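Local structure of spectinomycin 9-adenylyltransferase (Enterococcus faecalis, 6SXJ) at residues Thr30-Ser35 with Leu47-Val52. The protein catalyses the transfer of an adenylyl group from ATP to the 9-hydroxyl of spectinomycin, releasing diphosphate and giving bacteria resistance to this antibiotic. Sequence-based numbering, arbitrary orientation.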
loop_
_atom_site.group_PDB
_atom_site.type_symbol
_atom_site.label_atom_id
_atom_site.label_comp_id
_atom_site.label_asym_id
_atom_site.label_seq_id
_atom_site.Cartn_x
_atom_site.Cartn_y
_atom_site.Cartn_z
ATOM N N THR A 30 -12.924 3.139 -10.768
ATOM C CA THR A 30 -11.466 3.136 -10.708
ATOM C C THR A 30 -11.037 4.363 -9.919
ATOM O O THR A 30 -11.327 5.494 -10.320
ATOM C CB THR A 30 -10.845 3.146 -12.107
ATOM O OG1 THR A 30 -11.509 2.189 -12.942
ATOM C CG2 THR A 30 -9.378 2.788 -12.025
ATOM N N TYR A 31 -10.355 4.141 -8.798
ATOM C CA TYR A 31 -9.927 5.228 -7.932
ATOM C C TYR A 31 -8.429 5.135 -7.697
ATOM O O TYR A 31 -7.859 4.043 -7.657
ATOM C CB TYR A 31 -10.676 5.201 -6.586
ATOM C CG TYR A 31 -12.167 5.034 -6.748
ATOM C CD1 TYR A 31 -12.727 3.777 -6.893
ATOM C CD2 TYR A 31 -13.013 6.138 -6.794
ATOM C CE1 TYR A 31 -14.081 3.617 -7.067
ATOM C CE2 TYR A 31 -14.377 5.982 -6.962
ATOM C CZ TYR A 31 -14.905 4.722 -7.100
ATOM O OH TYR A 31 -16.262 4.556 -7.273
ATOM N N MET A 32 -7.797 6.292 -7.539
ATOM C CA MET A 32 -6.422 6.376 -7.079
ATOM C C MET A 32 -6.406 6.958 -5.672
ATOM O O MET A 32 -7.270 7.755 -5.299
ATOM C CB MET A 32 -5.575 7.215 -8.027
ATOM C CG MET A 32 -5.707 6.829 -9.482
ATOM S SD MET A 32 -4.274 7.360 -10.477
ATOM C CE MET A 32 -4.198 9.056 -10.255
ATOM N N PHE A 33 -5.439 6.524 -4.876
ATOM C CA PHE A 33 -5.330 6.965 -3.492
ATOM C C PHE A 33 -3.861 6.963 -3.090
ATOM O O PHE A 33 -2.975 6.656 -3.895
ATOM C CB PHE A 33 -6.158 6.068 -2.569
ATOM C CG PHE A 33 -5.641 4.656 -2.473
ATOM C CD1 PHE A 33 -5.928 3.732 -3.465
ATOM C CD2 PHE A 33 -4.873 4.255 -1.395
ATOM C CE1 PHE A 33 -5.463 2.439 -3.387
ATOM C CE2 PHE A 33 -4.398 2.945 -1.305
ATOM C CZ PHE A 33 -4.696 2.038 -2.302
ATOM N N GLY A 34 -3.601 7.333 -1.845
ATOM C CA GLY A 34 -2.263 7.232 -1.306
ATOM C C GLY A 34 -1.464 8.514 -1.430
ATOM O O GLY A 34 -1.985 9.606 -1.682
ATOM N N SER A 35 -0.148 8.356 -1.251
ATOM C CA SER A 35 0.748 9.507 -1.188
ATOM C C SER A 35 0.559 10.436 -2.381
ATOM O O SER A 35 0.658 11.661 -2.242
ATOM C CB SER A 35 2.202 9.036 -1.113
ATOM O OG SER A 35 2.573 8.345 -2.296
ATOM N N LEU A 47 1.934 4.910 -7.994
ATOM C CA LEU A 47 0.563 5.012 -8.476
ATOM C C LEU A 47 -0.258 3.895 -7.835
ATOM O O LEU A 47 -0.113 2.725 -8.203
ATOM C CB LEU A 47 0.524 4.904 -9.997
ATOM C CG LEU A 47 1.194 5.997 -10.838
ATOM C CD1 LEU A 47 1.126 5.600 -12.301
ATOM C CD2 LEU A 47 0.498 7.320 -10.585
ATOM N N ASP A 48 -1.142 4.264 -6.908
ATOM C CA ASP A 48 -1.936 3.319 -6.131
ATOM C C ASP A 48 -3.378 3.363 -6.617
ATOM O O ASP A 48 -4.029 4.411 -6.541
ATOM C CB ASP A 48 -1.878 3.651 -4.639
ATOM C CG ASP A 48 -0.475 3.555 -4.065
ATOM O OD1 ASP A 48 0.048 2.425 -3.971
ATOM O OD2 ASP A 48 0.099 4.606 -3.690
ATOM N N PHE A 49 -3.886 2.222 -7.077
ATOM C CA PHE A 49 -5.230 2.137 -7.625
ATOM C C PHE A 49 -6.090 1.211 -6.777
ATOM O O PHE A 49 -5.669 0.096 -6.442
ATOM C CB PHE A 49 -5.208 1.625 -9.066
ATOM C CG PHE A 49 -4.502 2.525 -10.022
ATOM C CD1 PHE A 49 -3.153 2.364 -10.284
ATOM C CD2 PHE A 49 -5.194 3.514 -10.691
ATOM C CE1 PHE A 49 -2.511 3.166 -11.185
ATOM C CE2 PHE A 49 -4.554 4.332 -11.576
ATOM C CZ PHE A 49 -3.206 4.166 -11.825
ATOM N N LEU A 50 -7.300 1.668 -6.460
ATOM C CA LEU A 50 -8.352 0.824 -5.912
ATOM C C LEU A 50 -9.443 0.682 -6.964
ATOM O O LEU A 50 -9.935 1.688 -7.496
ATOM C CB LEU A 50 -8.935 1.409 -4.625
ATOM C CG LEU A 50 -9.946 0.528 -3.891
ATOM C CD1 LEU A 50 -9.252 -0.661 -3.279
ATOM C CD2 LEU A 50 -10.646 1.337 -2.826
ATOM N N VAL A 51 -9.796 -0.561 -7.279
ATOM C CA VAL A 51 -10.778 -0.875 -8.311
ATOM C C VAL A 51 -11.897 -1.688 -7.679
ATOM O O VAL A 51 -11.643 -2.609 -6.892
ATOM C CB VAL A 51 -10.134 -1.644 -9.482
ATOM C CG1 VAL A 51 -11.189 -2.042 -10.509
ATOM C CG2 VAL A 51 -9.037 -0.821 -10.126
ATOM N N VAL A 52 -13.133 -1.352 -8.022
ATOM C CA VAL A 52 -14.309 -2.007 -7.467
ATOM C C VAL A 52 -15.089 -2.649 -8.604
ATOM O O VAL A 52 -15.335 -2.012 -9.635
ATOM C CB VAL A 52 -15.200 -1.025 -6.688
ATOM C CG1 VAL A 52 -16.397 -1.758 -6.094
ATOM C CG2 VAL A 52 -14.397 -0.338 -5.597
HETATM O O HOH W 1 -1.670 7.097 -6.384
#
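Phe-33 and Asp-48 meet where two antiparallel neighbours in the central sheet of the nucleotidyltransferase domain reach the family signature: Gly-34 and Ser-35 are its Gly-Ser pair, and Asp-48 is the second aspartate of its Asp-x-Asp element. Tyr-31 and Leu-50 form a hydrogen-bonded pair, Tyr-31 N reaching Leu-50 O at 2.8 Å and Leu-50 N returning to Tyr-31 O at 2.7 Å. Two residues further on, Phe-33 N donates to Asp-48 O at 3.0 Å, while a water completes the link, giving a proton to Phe-33 O and accepting one from Asp-48 N.

Phe-33 has its CG between the backbone N and carbonyl carbon (chi1 67°). The end of its ring comes close to the other strand, its edge toward Leu-50 N. CB of Asp-48 sits over the centre of one ring face, a CH-pi contact 4.0 Å from the centroid, and Phe-33 CE1 packs on Leu-50 CB at 3.8 Å. Met-133 and Ala-137 of helix 130-139 also touch this ring.

On the other face of the sheet, the Met-32 side chain runs alongside that of Phe-49 in the same direction. The sulfur SD stands obliquely to the Phe-49 ring, 4.1 Å from its centroid and 46° off the normal, a Met-aromatic contact; beyond it Thr-30 CG2 meets Val-51 CG2 at 4.1 Å. Helix 8-23 packs on this face through Ile-12 and Leu-19.

Gly-34, at a positive phi of 94°, occupies the N-cap position of helix 35-38. Both bonds of the Tyr-31/Leu-50 pair thus run strand to strand, whereas at Phe-33 and Asp-48 one is direct and the other link passes through water; there the aromatic face should limit the movement of CB, the atom that carries the carboxylate.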